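Local coordinates for prepilin (Salmonella typhi, PDB 3FHV), which forms the subunit of the Salmonella typhi type IVb pilus, an adhesive surface fibre that interacts with the cystic fibrosis transmembrane conductance regulator (CFTR), at the interface of chains A and B. Coordinates in Å, arbitrary orientation; residue numbers count along the deposited sequence, not the author numbering. Chains: chain A/B, Prepilin.

Contact 1: the interface of chains A and B. Residues chain A 16, 19-20, 47-48, 50; chain B 52-56.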
loop_
_atom_site.group_PDB
_atom_site.type_symbol
_atom_site.label_atom_id
_atom_site.label_comp_id
_atom_site.label_asym_id
_atom_site.label_seq_id
_atom_site.Cartn_x
_atom_site.Cartn_y
_atom_site.Cartn_z
ATOM N N THR A 16 2.307 0.582 -6.332
ATOM C CA THR A 16 1.299 0.109 -5.393
ATOM C C THR A 16 -0.116 0.348 -5.915
ATOM O O THR A 16 -0.996 -0.487 -5.710
ATOM C CB THR A 16 1.465 0.759 -3.986
ATOM O OG1 THR A 16 1.530 2.184 -4.102
ATOM C CG2 THR A 16 2.734 0.261 -3.309
ATOM N N THR A 19 -0.814 -2.424 -8.186
ATOM C CA THR A 19 -1.079 -3.644 -7.434
ATOM C C THR A 19 -2.488 -3.626 -6.830
ATOM O O THR A 19 -3.212 -4.623 -6.905
ATOM C CB THR A 19 -0.024 -3.837 -6.323
ATOM O OG1 THR A 19 1.246 -4.109 -6.930
ATOM C CG2 THR A 19 -0.414 -5.002 -5.400
ATOM N N ASN A 20 -2.878 -2.490 -6.252
ATOM C CA ASN A 20 -4.204 -2.353 -5.664
ATOM C C ASN A 20 -5.289 -2.481 -6.725
ATOM O O ASN A 20 -6.323 -3.102 -6.496
ATOM C CB ASN A 20 -4.350 -1.007 -4.953
ATOM C CG ASN A 20 -3.465 -0.902 -3.729
ATOM O OD1 ASN A 20 -3.162 -1.906 -3.089
ATOM N ND2 ASN A 20 -3.064 0.312 -3.389
ATOM N N GLY A 47 -9.195 3.352 -0.738
ATOM C CA GLY A 47 -7.949 3.679 -0.069
ATOM C C GLY A 47 -6.728 3.157 -0.806
ATOM O O GLY A 47 -5.671 2.959 -0.209
ATOM N N ALA A 48 -6.861 2.949 -2.112
ATOM C CA ALA A 48 -5.745 2.434 -2.907
ATOM C C ALA A 48 -4.741 3.504 -3.345
ATOM O O ALA A 48 -3.768 3.192 -4.027
ATOM C CB ALA A 48 -6.283 1.708 -4.134
ATOM N N LYS A 50 -3.453 6.133 -1.016
ATOM C CA LYS A 50 -3.061 6.881 0.175
ATOM C C LYS A 50 -1.849 7.807 0.024
ATOM O O LYS A 50 -1.902 8.960 0.441
ATOM C CB LYS A 50 -2.826 5.910 1.338
ATOM C CG LYS A 50 -2.351 6.556 2.639
ATOM C CD LYS A 50 -3.344 7.577 3.205
ATOM C CE LYS A 50 -2.847 8.106 4.549
ATOM N NZ LYS A 50 -3.662 9.237 5.067
ATOM N N MET B 52 -3.446 -7.140 0.440
ATOM C CA MET B 52 -3.706 -6.039 1.355
ATOM C C MET B 52 -3.390 -4.737 0.628
ATOM O O MET B 52 -2.601 -4.724 -0.322
ATOM C CB MET B 52 -2.842 -6.169 2.612
ATOM C CG MET B 52 -3.194 -7.368 3.486
ATOM S SD MET B 52 -2.170 -7.469 4.976
ATOM C CE MET B 52 -2.949 -6.301 5.966
ATOM N N THR B 53 -4.002 -3.643 1.063
ATOM C CA THR B 53 -3.770 -2.357 0.421
ATOM C C THR B 53 -2.410 -1.778 0.783
ATOM O O THR B 53 -2.034 -1.717 1.952
ATOM C CB THR B 53 -4.858 -1.333 0.795
ATOM O OG1 THR B 53 -6.140 -1.851 0.423
ATOM C CG2 THR B 53 -4.622 -0.015 0.049
ATOM N N VAL B 54 -1.684 -1.356 -0.242
ATOM C CA VAL B 54 -0.367 -0.782 -0.073
ATOM C C VAL B 54 -0.270 0.581 -0.757
ATOM O O VAL B 54 -1.079 0.910 -1.629
ATOM C CB VAL B 54 0.702 -1.735 -0.655
ATOM C CG1 VAL B 54 0.843 -2.968 0.254
ATOM C CG2 VAL B 54 0.287 -2.193 -2.060
ATOM N N SER B 55 0.702 1.385 -0.344
ATOM C CA SER B 55 0.906 2.684 -0.963
ATOM C C SER B 55 2.351 3.125 -0.771
ATOM O O SER B 55 3.200 2.318 -0.401
ATOM C CB SER B 55 -0.060 3.725 -0.390
ATOM O OG SER B 55 -0.222 4.790 -1.319
ATOM N N GLY B 56 2.633 4.395 -1.047
ATOM C CA GLY B 56 3.983 4.904 -0.910
ATOM C C GLY B 56 4.107 6.008 0.126
ATOM O O GLY B 56 3.239 6.870 0.248
HETATM O O HOH W 1 -0.959 3.668 -3.970
#
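A:Asn20, on helix 8-25 of chain A, pairs with the backbone of B:Val54, so that a pilin helix meets strand 53-56 of the neighbouring copy. The carboxamide works like a strand neighbour, engaging both the N-H and the C=O of one residue. ND2 gives a hydrogen bond to B:Val54 O at 2.7 Å, lying in the plane of that carbonyl and close to the plane of the amide. OD1 takes the N-H of B:Val54 on a lone pair, at 3.3 Å and nearly straight (169° at H). A second bond from ND2, to A:Ala48 O at 3.0 Å, also runs near the amide plane; with carbonyls on ND2 and an N-H on OD1, this flip of the amide is favoured. CG2 of B:Thr53, anti to its backbone N (chi1 -58° for OG1), lies over one face of the A:Asn20 amide, opposite B:Val54 CG2, and comes to 3.2 Å from A:Gly47 O. The methyls A:Thr16 CG2 and B:Val54 CG2 touch obliquely at 3.7 Å. A:Thr16 CB packs on B:Ser55 CA at 3.6 Å. A water joins A:Thr16 OG1, A:Ala48 O and B:Ser55 OG, the last at 3.0 Å, and so ties helix, loop and strand together. Main-chain recognition by A:Asn20, with methyl packing and a shared water, contributes to the pairing of the two soluble pilin fragments, which may differ from that in the pilus.

Contact 2: the interface of chains A and B. Residues chain A 8, 12-13, 16; chain B 55-56, 61-63.
A:Thr12, on the N-terminal half of helix 8-25 of chain A, reaches across to chain B at the loop residue B:Gly61 and the neighbouring strands 53-56 and 63-66. Its hydroxyl and its methyl divide the work. OG1 lies beside the backbone N (chi1 -60°) and donates to the carbonyl oxygen B:Gly61 O at 2.7 Å, the donor tilted 21° from the carbonyl plane. The same hydroxyl also donates to A:Gly8 O, one turn earlier in its own helix, at 3.1 Å. With one proton to give, OG1 probably shares it between these two carbonyls or alternates between them. CG2, anti to the backbone N, points the other way along chain B and settles between the two strands, 3.6 Å from B:Gly56 CA and equally near B:Ala63 CA. B:Ala63 CB lies 3.9 Å from A:Thr12 CG2. A:Asn13 brings OD1 to 3.1 Å from B:Gly56 N, but that N-H points away and the pair is no hydrogen bond. One turn further on, A:Thr16 OG1 turns back onto its own helix, 2.8 Å from A:Thr12 O; it also bonds to A:Asn13 O, from above the plane of that carbonyl and off its lone pairs. The patch thus lies along one face of the first helix of this soluble pilin fragment, against strand 53-56, the loop at B:Gly61 and the start of strand 63-66 of the other copy.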
loop_
_atom_site.group_PDB
_atom_site.type_symbol
_atom_site.label_atom_id
_atom_site.label_comp_id
_atom_site.label_asym_id
_atom_site.label_seq_id
_atom_site.Cartn_x
_atom_site.Cartn_y
_atom_site.Cartn_z
ATOM N N GLY A 8 11.447 8.606 -5.789
ATOM C CA GLY A 8 11.270 7.333 -5.116
ATOM C C GLY A 8 9.846 7.102 -4.641
ATOM O O GLY A 8 9.293 6.018 -4.834
ATOM N N THR A 12 7.007 4.307 -6.130
ATOM C CA THR A 12 6.315 3.404 -5.226
ATOM C C THR A 12 4.803 3.618 -5.298
ATOM O O THR A 12 4.026 2.661 -5.191
ATOM C CB THR A 12 6.797 3.617 -3.777
ATOM O OG1 THR A 12 8.207 3.368 -3.720
ATOM C CG2 THR A 12 6.071 2.663 -2.809
ATOM N N ASN A 13 4.388 4.870 -5.482
ATOM C CA ASN A 13 2.963 5.182 -5.559
ATOM C C ASN A 13 2.313 4.541 -6.774
ATOM O O ASN A 13 1.236 3.956 -6.665
ATOM C CB ASN A 13 2.724 6.706 -5.585
ATOM C CG ASN A 13 2.756 7.325 -4.195
ATOM O OD1 ASN A 13 2.490 6.651 -3.201
ATOM N ND2 ASN A 13 3.049 8.620 -4.127
ATOM N N THR A 16 2.307 0.582 -6.332
ATOM C CA THR A 16 1.299 0.109 -5.393
ATOM C C THR A 16 -0.116 0.348 -5.915
ATOM O O THR A 16 -0.996 -0.487 -5.710
ATOM C CB THR A 16 1.465 0.759 -3.986
ATOM O OG1 THR A 16 1.530 2.184 -4.102
ATOM C CG2 THR A 16 2.734 0.261 -3.309
ATOM N N SER B 55 0.702 1.385 -0.344
ATOM C CA SER B 55 0.906 2.684 -0.963
ATOM C C SER B 55 2.351 3.125 -0.771
ATOM O O SER B 55 3.200 2.318 -0.401
ATOM C CB SER B 55 -0.060 3.725 -0.390
ATOM O OG SER B 55 -0.222 4.790 -1.319
ATOM N N GLY B 56 2.633 4.395 -1.047
ATOM C CA GLY B 56 3.983 4.904 -0.910
ATOM C C GLY B 56 4.107 6.008 0.126
ATOM O O GLY B 56 3.239 6.870 0.248
ATOM N N GLY B 61 9.826 7.179 0.714
ATOM C CA GLY B 61 9.729 6.568 -0.598
ATOM C C GLY B 61 9.467 5.070 -0.460
ATOM O O GLY B 61 9.354 4.355 -1.451
ATOM N N SER B 62 9.377 4.590 0.779
ATOM C CA SER B 62 9.113 3.173 1.040
ATOM C C SER B 62 7.627 2.831 0.890
ATOM O O SER B 62 6.772 3.695 1.050
ATOM C CB SER B 62 9.563 2.806 2.453
ATOM O OG SER B 62 10.969 2.875 2.565
ATOM N N ALA B 63 7.325 1.569 0.591
ATOM C CA ALA B 63 5.938 1.141 0.448
ATOM C C ALA B 63 5.324 1.045 1.842
ATOM O O ALA B 63 5.996 0.652 2.796
ATOM C CB ALA B 63 5.866 -0.219 -0.260
HETATM O O HOH W 2 -0.959 3.668 -3.970
#

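The C-alpha centres of contact 1 and contact 2 lie about 9 Å apart, and both include A:Thr16, B:Ser55 and B:Gly56. They are successive stretches of one seam: helix 8-25 of chain A runs antiparallel to strand 53-56 of chain B, with contact 1 adding A:Gly47, A:Ala48 and A:Lys50 and contact 2 adding the loop at B:Gly61 and the start of strand 63-66. The interface is not an exact two-fold: in these patches chain A gives mainly a helix and chain B strands and a loop. Such unlike pairing could in principle be repeated to build a longer array, but this assembly holds two copies, and crystal packing may account for it.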